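Phosphoribosylaminoimidazole-succinocarboxamide synthase (Pyrococcus horikoshii, PDB 4O7N) catalyses the ATP-dependent joining of L-aspartate to carboxyaminoimidazole ribonucleotide, a step of de novo purine biosynthesis. Local coordinates at residues A31-G36 with L208-F213. Residues are numbered along the deposited sequence; the frame is centred on the assembly and turned at random.
Sequences ATAFDG and LDKDVF. With PO4 (phosphate ion), chain C.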
ATOM      1  N   ALA A  31     -19.122  -9.151  18.590  1.00 28.73           N
ATOM      2  CA  ALA A  31     -18.793  -8.366  17.405  1.00 28.85           C
ATOM      3  C   ALA A  31     -17.982  -7.146  17.808  1.00 28.30           C
ATOM      4  O   ALA A  31     -18.272  -6.506  18.816  1.00 28.85           O
ATOM      5  CB  ALA A  31     -20.054  -7.963  16.649  1.00 27.77           C
ATOM      6  N   THR A  32     -16.948  -6.844  17.030  1.00 29.02           N
ATOM      7  CA  THR A  32     -16.097  -5.679  17.285  1.00 29.75           C
ATOM      8  C   THR A  32     -15.979  -4.891  15.991  1.00 30.86           C
ATOM      9  O   THR A  32     -16.140  -5.450  14.906  1.00 30.59           O
ATOM     10  CB  THR A  32     -14.675  -6.061  17.785  1.00 30.83           C
ATOM     11  OG1 THR A  32     -13.900  -6.605  16.705  1.00 31.42           O
ATOM     12  CG2 THR A  32     -14.734  -7.090  18.894  1.00 29.88           C
ATOM     13  N   ALA A  33     -15.717  -3.593  16.107  1.00 30.49           N
ATOM     14  CA  ALA A  33     -15.560  -2.741  14.935  1.00 31.70           C
ATOM     15  C   ALA A  33     -14.677  -1.563  15.261  1.00 32.57           C
ATOM     16  O   ALA A  33     -14.456  -1.243  16.433  1.00 30.65           O
ATOM     17  CB  ALA A  33     -16.906  -2.269  14.398  1.00 31.81           C
ATOM     18  N   PHE A  34     -14.184  -0.924  14.205  1.00 35.00           N
ATOM     19  CA  PHE A  34     -13.301   0.226  14.324  1.00 38.62           C
ATOM     20  C   PHE A  34     -12.111  -0.143  15.199  1.00 40.84           C
ATOM     21  O   PHE A  34     -11.907   0.435  16.262  1.00 41.63           O
ATOM     22  CB  PHE A  34     -14.066   1.449  14.843  1.00 36.50           C
ATOM     23  CG  PHE A  34     -15.291   1.773  14.033  1.00 37.17           C
ATOM     24  CD1 PHE A  34     -15.184   2.068  12.673  1.00 36.67           C
ATOM     25  CD2 PHE A  34     -16.551   1.774  14.619  1.00 36.64           C
ATOM     26  CE1 PHE A  34     -16.306   2.356  11.917  1.00 36.58           C
ATOM     27  CE2 PHE A  34     -17.678   2.069  13.866  1.00 36.53           C
ATOM     28  CZ  PHE A  34     -17.555   2.360  12.513  1.00 36.57           C
ATOM     29  N   ASP A  35     -11.341  -1.133  14.734  1.00 44.04           N
ATOM     30  CA  ASP A  35     -10.234  -1.706  15.499  1.00 47.17           C
ATOM     31  C   ASP A  35     -10.569  -1.758  17.001  1.00 48.68           C
ATOM     32  O   ASP A  35      -9.897  -1.121  17.819  1.00 51.80           O
ATOM     33  CB  ASP A  35      -8.920  -0.945  15.224  1.00 46.47           C
ATOM     34  N   GLY A  36     -11.645  -2.478  17.337  1.00 47.76           N
ATOM     35  CA  GLY A  36     -12.013  -2.759  18.728  1.00 47.65           C
ATOM     36  C   GLY A  36     -12.625  -1.666  19.597  1.00 48.62           C
ATOM     37  O   GLY A  36     -12.937  -1.918  20.762  1.00 50.54           O
ATOM     38  N   LEU A 208     -26.037  -6.312   3.869  1.00 25.52           N
ATOM     39  CA  LEU A 208     -26.407  -7.503   4.626  1.00 24.57           C
ATOM     40  C   LEU A 208     -25.134  -8.160   5.227  1.00 24.14           C
ATOM     41  O   LEU A 208     -24.753  -9.288   4.875  1.00 23.51           O
ATOM     42  CB  LEU A 208     -27.198  -8.468   3.737  1.00 24.46           C
ATOM     43  CG  LEU A 208     -28.495  -7.982   3.063  1.00 24.89           C
ATOM     44  CD1 LEU A 208     -29.006  -9.035   2.095  1.00 25.61           C
ATOM     45  CD2 LEU A 208     -29.579  -7.640   4.073  1.00 25.56           C
ATOM     46  N   ASP A 209     -24.491  -7.431   6.138  1.00 23.59           N
ATOM     47  CA  ASP A 209     -23.130  -7.733   6.610  1.00 22.83           C
ATOM     48  C   ASP A 209     -22.810  -6.891   7.854  1.00 22.90           C
ATOM     49  O   ASP A 209     -23.679  -6.176   8.353  1.00 22.46           O
ATOM     50  CB  ASP A 209     -22.111  -7.467   5.488  1.00 22.63           C
ATOM     51  CG  ASP A 209     -22.208  -6.048   4.925  1.00 23.92           C
ATOM     52  OD1 ASP A 209     -22.169  -5.886   3.683  1.00 22.92           O
ATOM     53  OD2 ASP A 209     -22.335  -5.089   5.724  1.00 24.47           O
ATOM     54  N   LYS A 210     -21.568  -6.970   8.340  1.00 22.11           N
ATOM     55  CA  LYS A 210     -21.131  -6.256   9.548  1.00 21.76           C
ATOM     56  C   LYS A 210     -21.274  -4.719   9.491  1.00 22.21           C
ATOM     57  O   LYS A 210     -21.216  -4.058  10.526  1.00 20.63           O
ATOM     58  CB  LYS A 210     -19.685  -6.645   9.872  1.00 21.34           C
ATOM     59  CG  LYS A 210     -19.224  -6.337  11.289  1.00 21.79           C
ATOM     60  CD  LYS A 210     -17.920  -7.057  11.618  1.00 23.02           C
ATOM     61  CE  LYS A 210     -16.870  -6.079  12.111  1.00 24.37           C
ATOM     62  NZ  LYS A 210     -15.586  -6.732  12.498  1.00 24.00           N
ATOM     63  N   ASP A 211     -21.441  -4.160   8.288  1.00 23.70           N
ATOM     64  CA  ASP A 211     -21.651  -2.711   8.112  1.00 24.36           C
ATOM     65  C   ASP A 211     -22.933  -2.236   8.818  1.00 25.51           C
ATOM     66  O   ASP A 211     -23.010  -1.108   9.302  1.00 26.75           O
ATOM     67  CB  ASP A 211     -21.673  -2.330   6.632  1.00 22.75           C
ATOM     68  CG  ASP A 211     -20.276  -2.045   6.070  1.00 23.26           C
ATOM     69  OD1 ASP A 211     -19.303  -1.955   6.837  1.00 22.91           O
ATOM     70  OD2 ASP A 211     -20.151  -1.889   4.842  1.00 23.05           O
ATOM     71  N   VAL A 212     -23.923  -3.119   8.880  1.00 26.86           N
ATOM     72  CA  VAL A 212     -25.137  -2.897   9.673  1.00 28.49           C
ATOM     73  C   VAL A 212     -24.776  -2.551  11.120  1.00 28.35           C
ATOM     74  O   VAL A 212     -25.317  -1.604  11.681  1.00 29.00           O
ATOM     75  CB  VAL A 212     -26.078  -4.124   9.586  1.00 29.29           C
ATOM     76  CG1 VAL A 212     -27.147  -4.099  10.668  1.00 30.47           C
ATOM     77  CG2 VAL A 212     -26.715  -4.204   8.199  1.00 28.36           C
ATOM     78  N   PHE A 213     -23.843  -3.303  11.704  1.00 27.19           N
ATOM     79  CA  PHE A 213     -23.328  -3.012  13.049  1.00 27.00           C
ATOM     80  C   PHE A 213     -22.385  -1.812  13.063  1.00 27.90           C
ATOM     81  O   PHE A 213     -22.516  -0.933  13.912  1.00 26.61           O
ATOM     82  CB  PHE A 213     -22.644  -4.252  13.639  1.00 25.59           C
ATOM     83  CG  PHE A 213     -21.850  -3.992  14.892  1.00 26.45           C
ATOM     84  CD1 PHE A 213     -22.464  -3.523  16.052  1.00 26.16           C
ATOM     85  CD2 PHE A 213     -20.487  -4.247  14.920  1.00 25.58           C
ATOM     86  CE1 PHE A 213     -21.722  -3.294  17.206  1.00 26.67           C
ATOM     87  CE2 PHE A 213     -19.745  -4.030  16.075  1.00 26.97           C
ATOM     88  CZ  PHE A 213     -20.360  -3.550  17.216  1.00 26.18           C
TER
HETATM   89  P   PO4 C 302     -13.368  -3.228  11.622  1.00 45.17           P
HETATM   90  O1  PO4 C 302     -14.418  -2.143  11.515  1.00 44.11           O
HETATM   91  O2  PO4 C 302     -13.070  -3.815  10.267  1.00 46.41           O
HETATM   92  O3  PO4 C 302     -12.111  -2.630  12.202  1.00 46.19           O
HETATM   93  O4  PO4 C 302     -13.860  -4.345  12.512  1.00 46.43           O
HETATM   94  O   HOH W   1     -16.983  -8.759  14.417  1.00 27.62           O
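Phe213, on helix 211-214, and Lys210, in the turn leading into it, reach strand 30-33, which forms a two-stranded antiparallel hairpin with strand 38-41. Within this SAICAR synthetase fold, Lys210, Arg214 and the backbone N-H groups of Phe34 and Asp35 together make an anion site that holds a phosphate ion. The side chain of Thr32 is about 7 Å from the bound ADP. Phe213 buries the most surface. Its CG stands anti to the backbone N (chi1 169°), which sends the ring to the strand. The CB of Ala31 lies over one face of the ring. Thr32 C sits at the ring edge, in its plane, 3.9 Å from Phe213 CE2. Ala33 CB approaches the same CE2 obliquely at 3.7 Å. Outside the two segments, Phe213 also meets the ring of Phe42 and makes a cation-pi contact with Lys38 of the partner strand.

Lys210 comes to the strand end-on, its chain bent at chi3 (126°), and meets Thr32 O with CE and NZ. Its NZ gives a weak hydrogen bond to Thr32 O at 2.8 Å. It also donates to a water that accepts from Thr32 N, and to O4 of the phosphate. That ion probably comes from the crystallisation liquor. A methionine here has no ammonium to give, and would probably leave the phosphate more loosely held and the water with Thr32 N as its one donor among the groups described.

Before the helix, Asp209 OD2 accepts from Asp211 N in a capping bond that spans Lys210. At the strand end, Phe34 N donates to phosphate O1 at 3.0 Å, with an N-H...O angle of 164°.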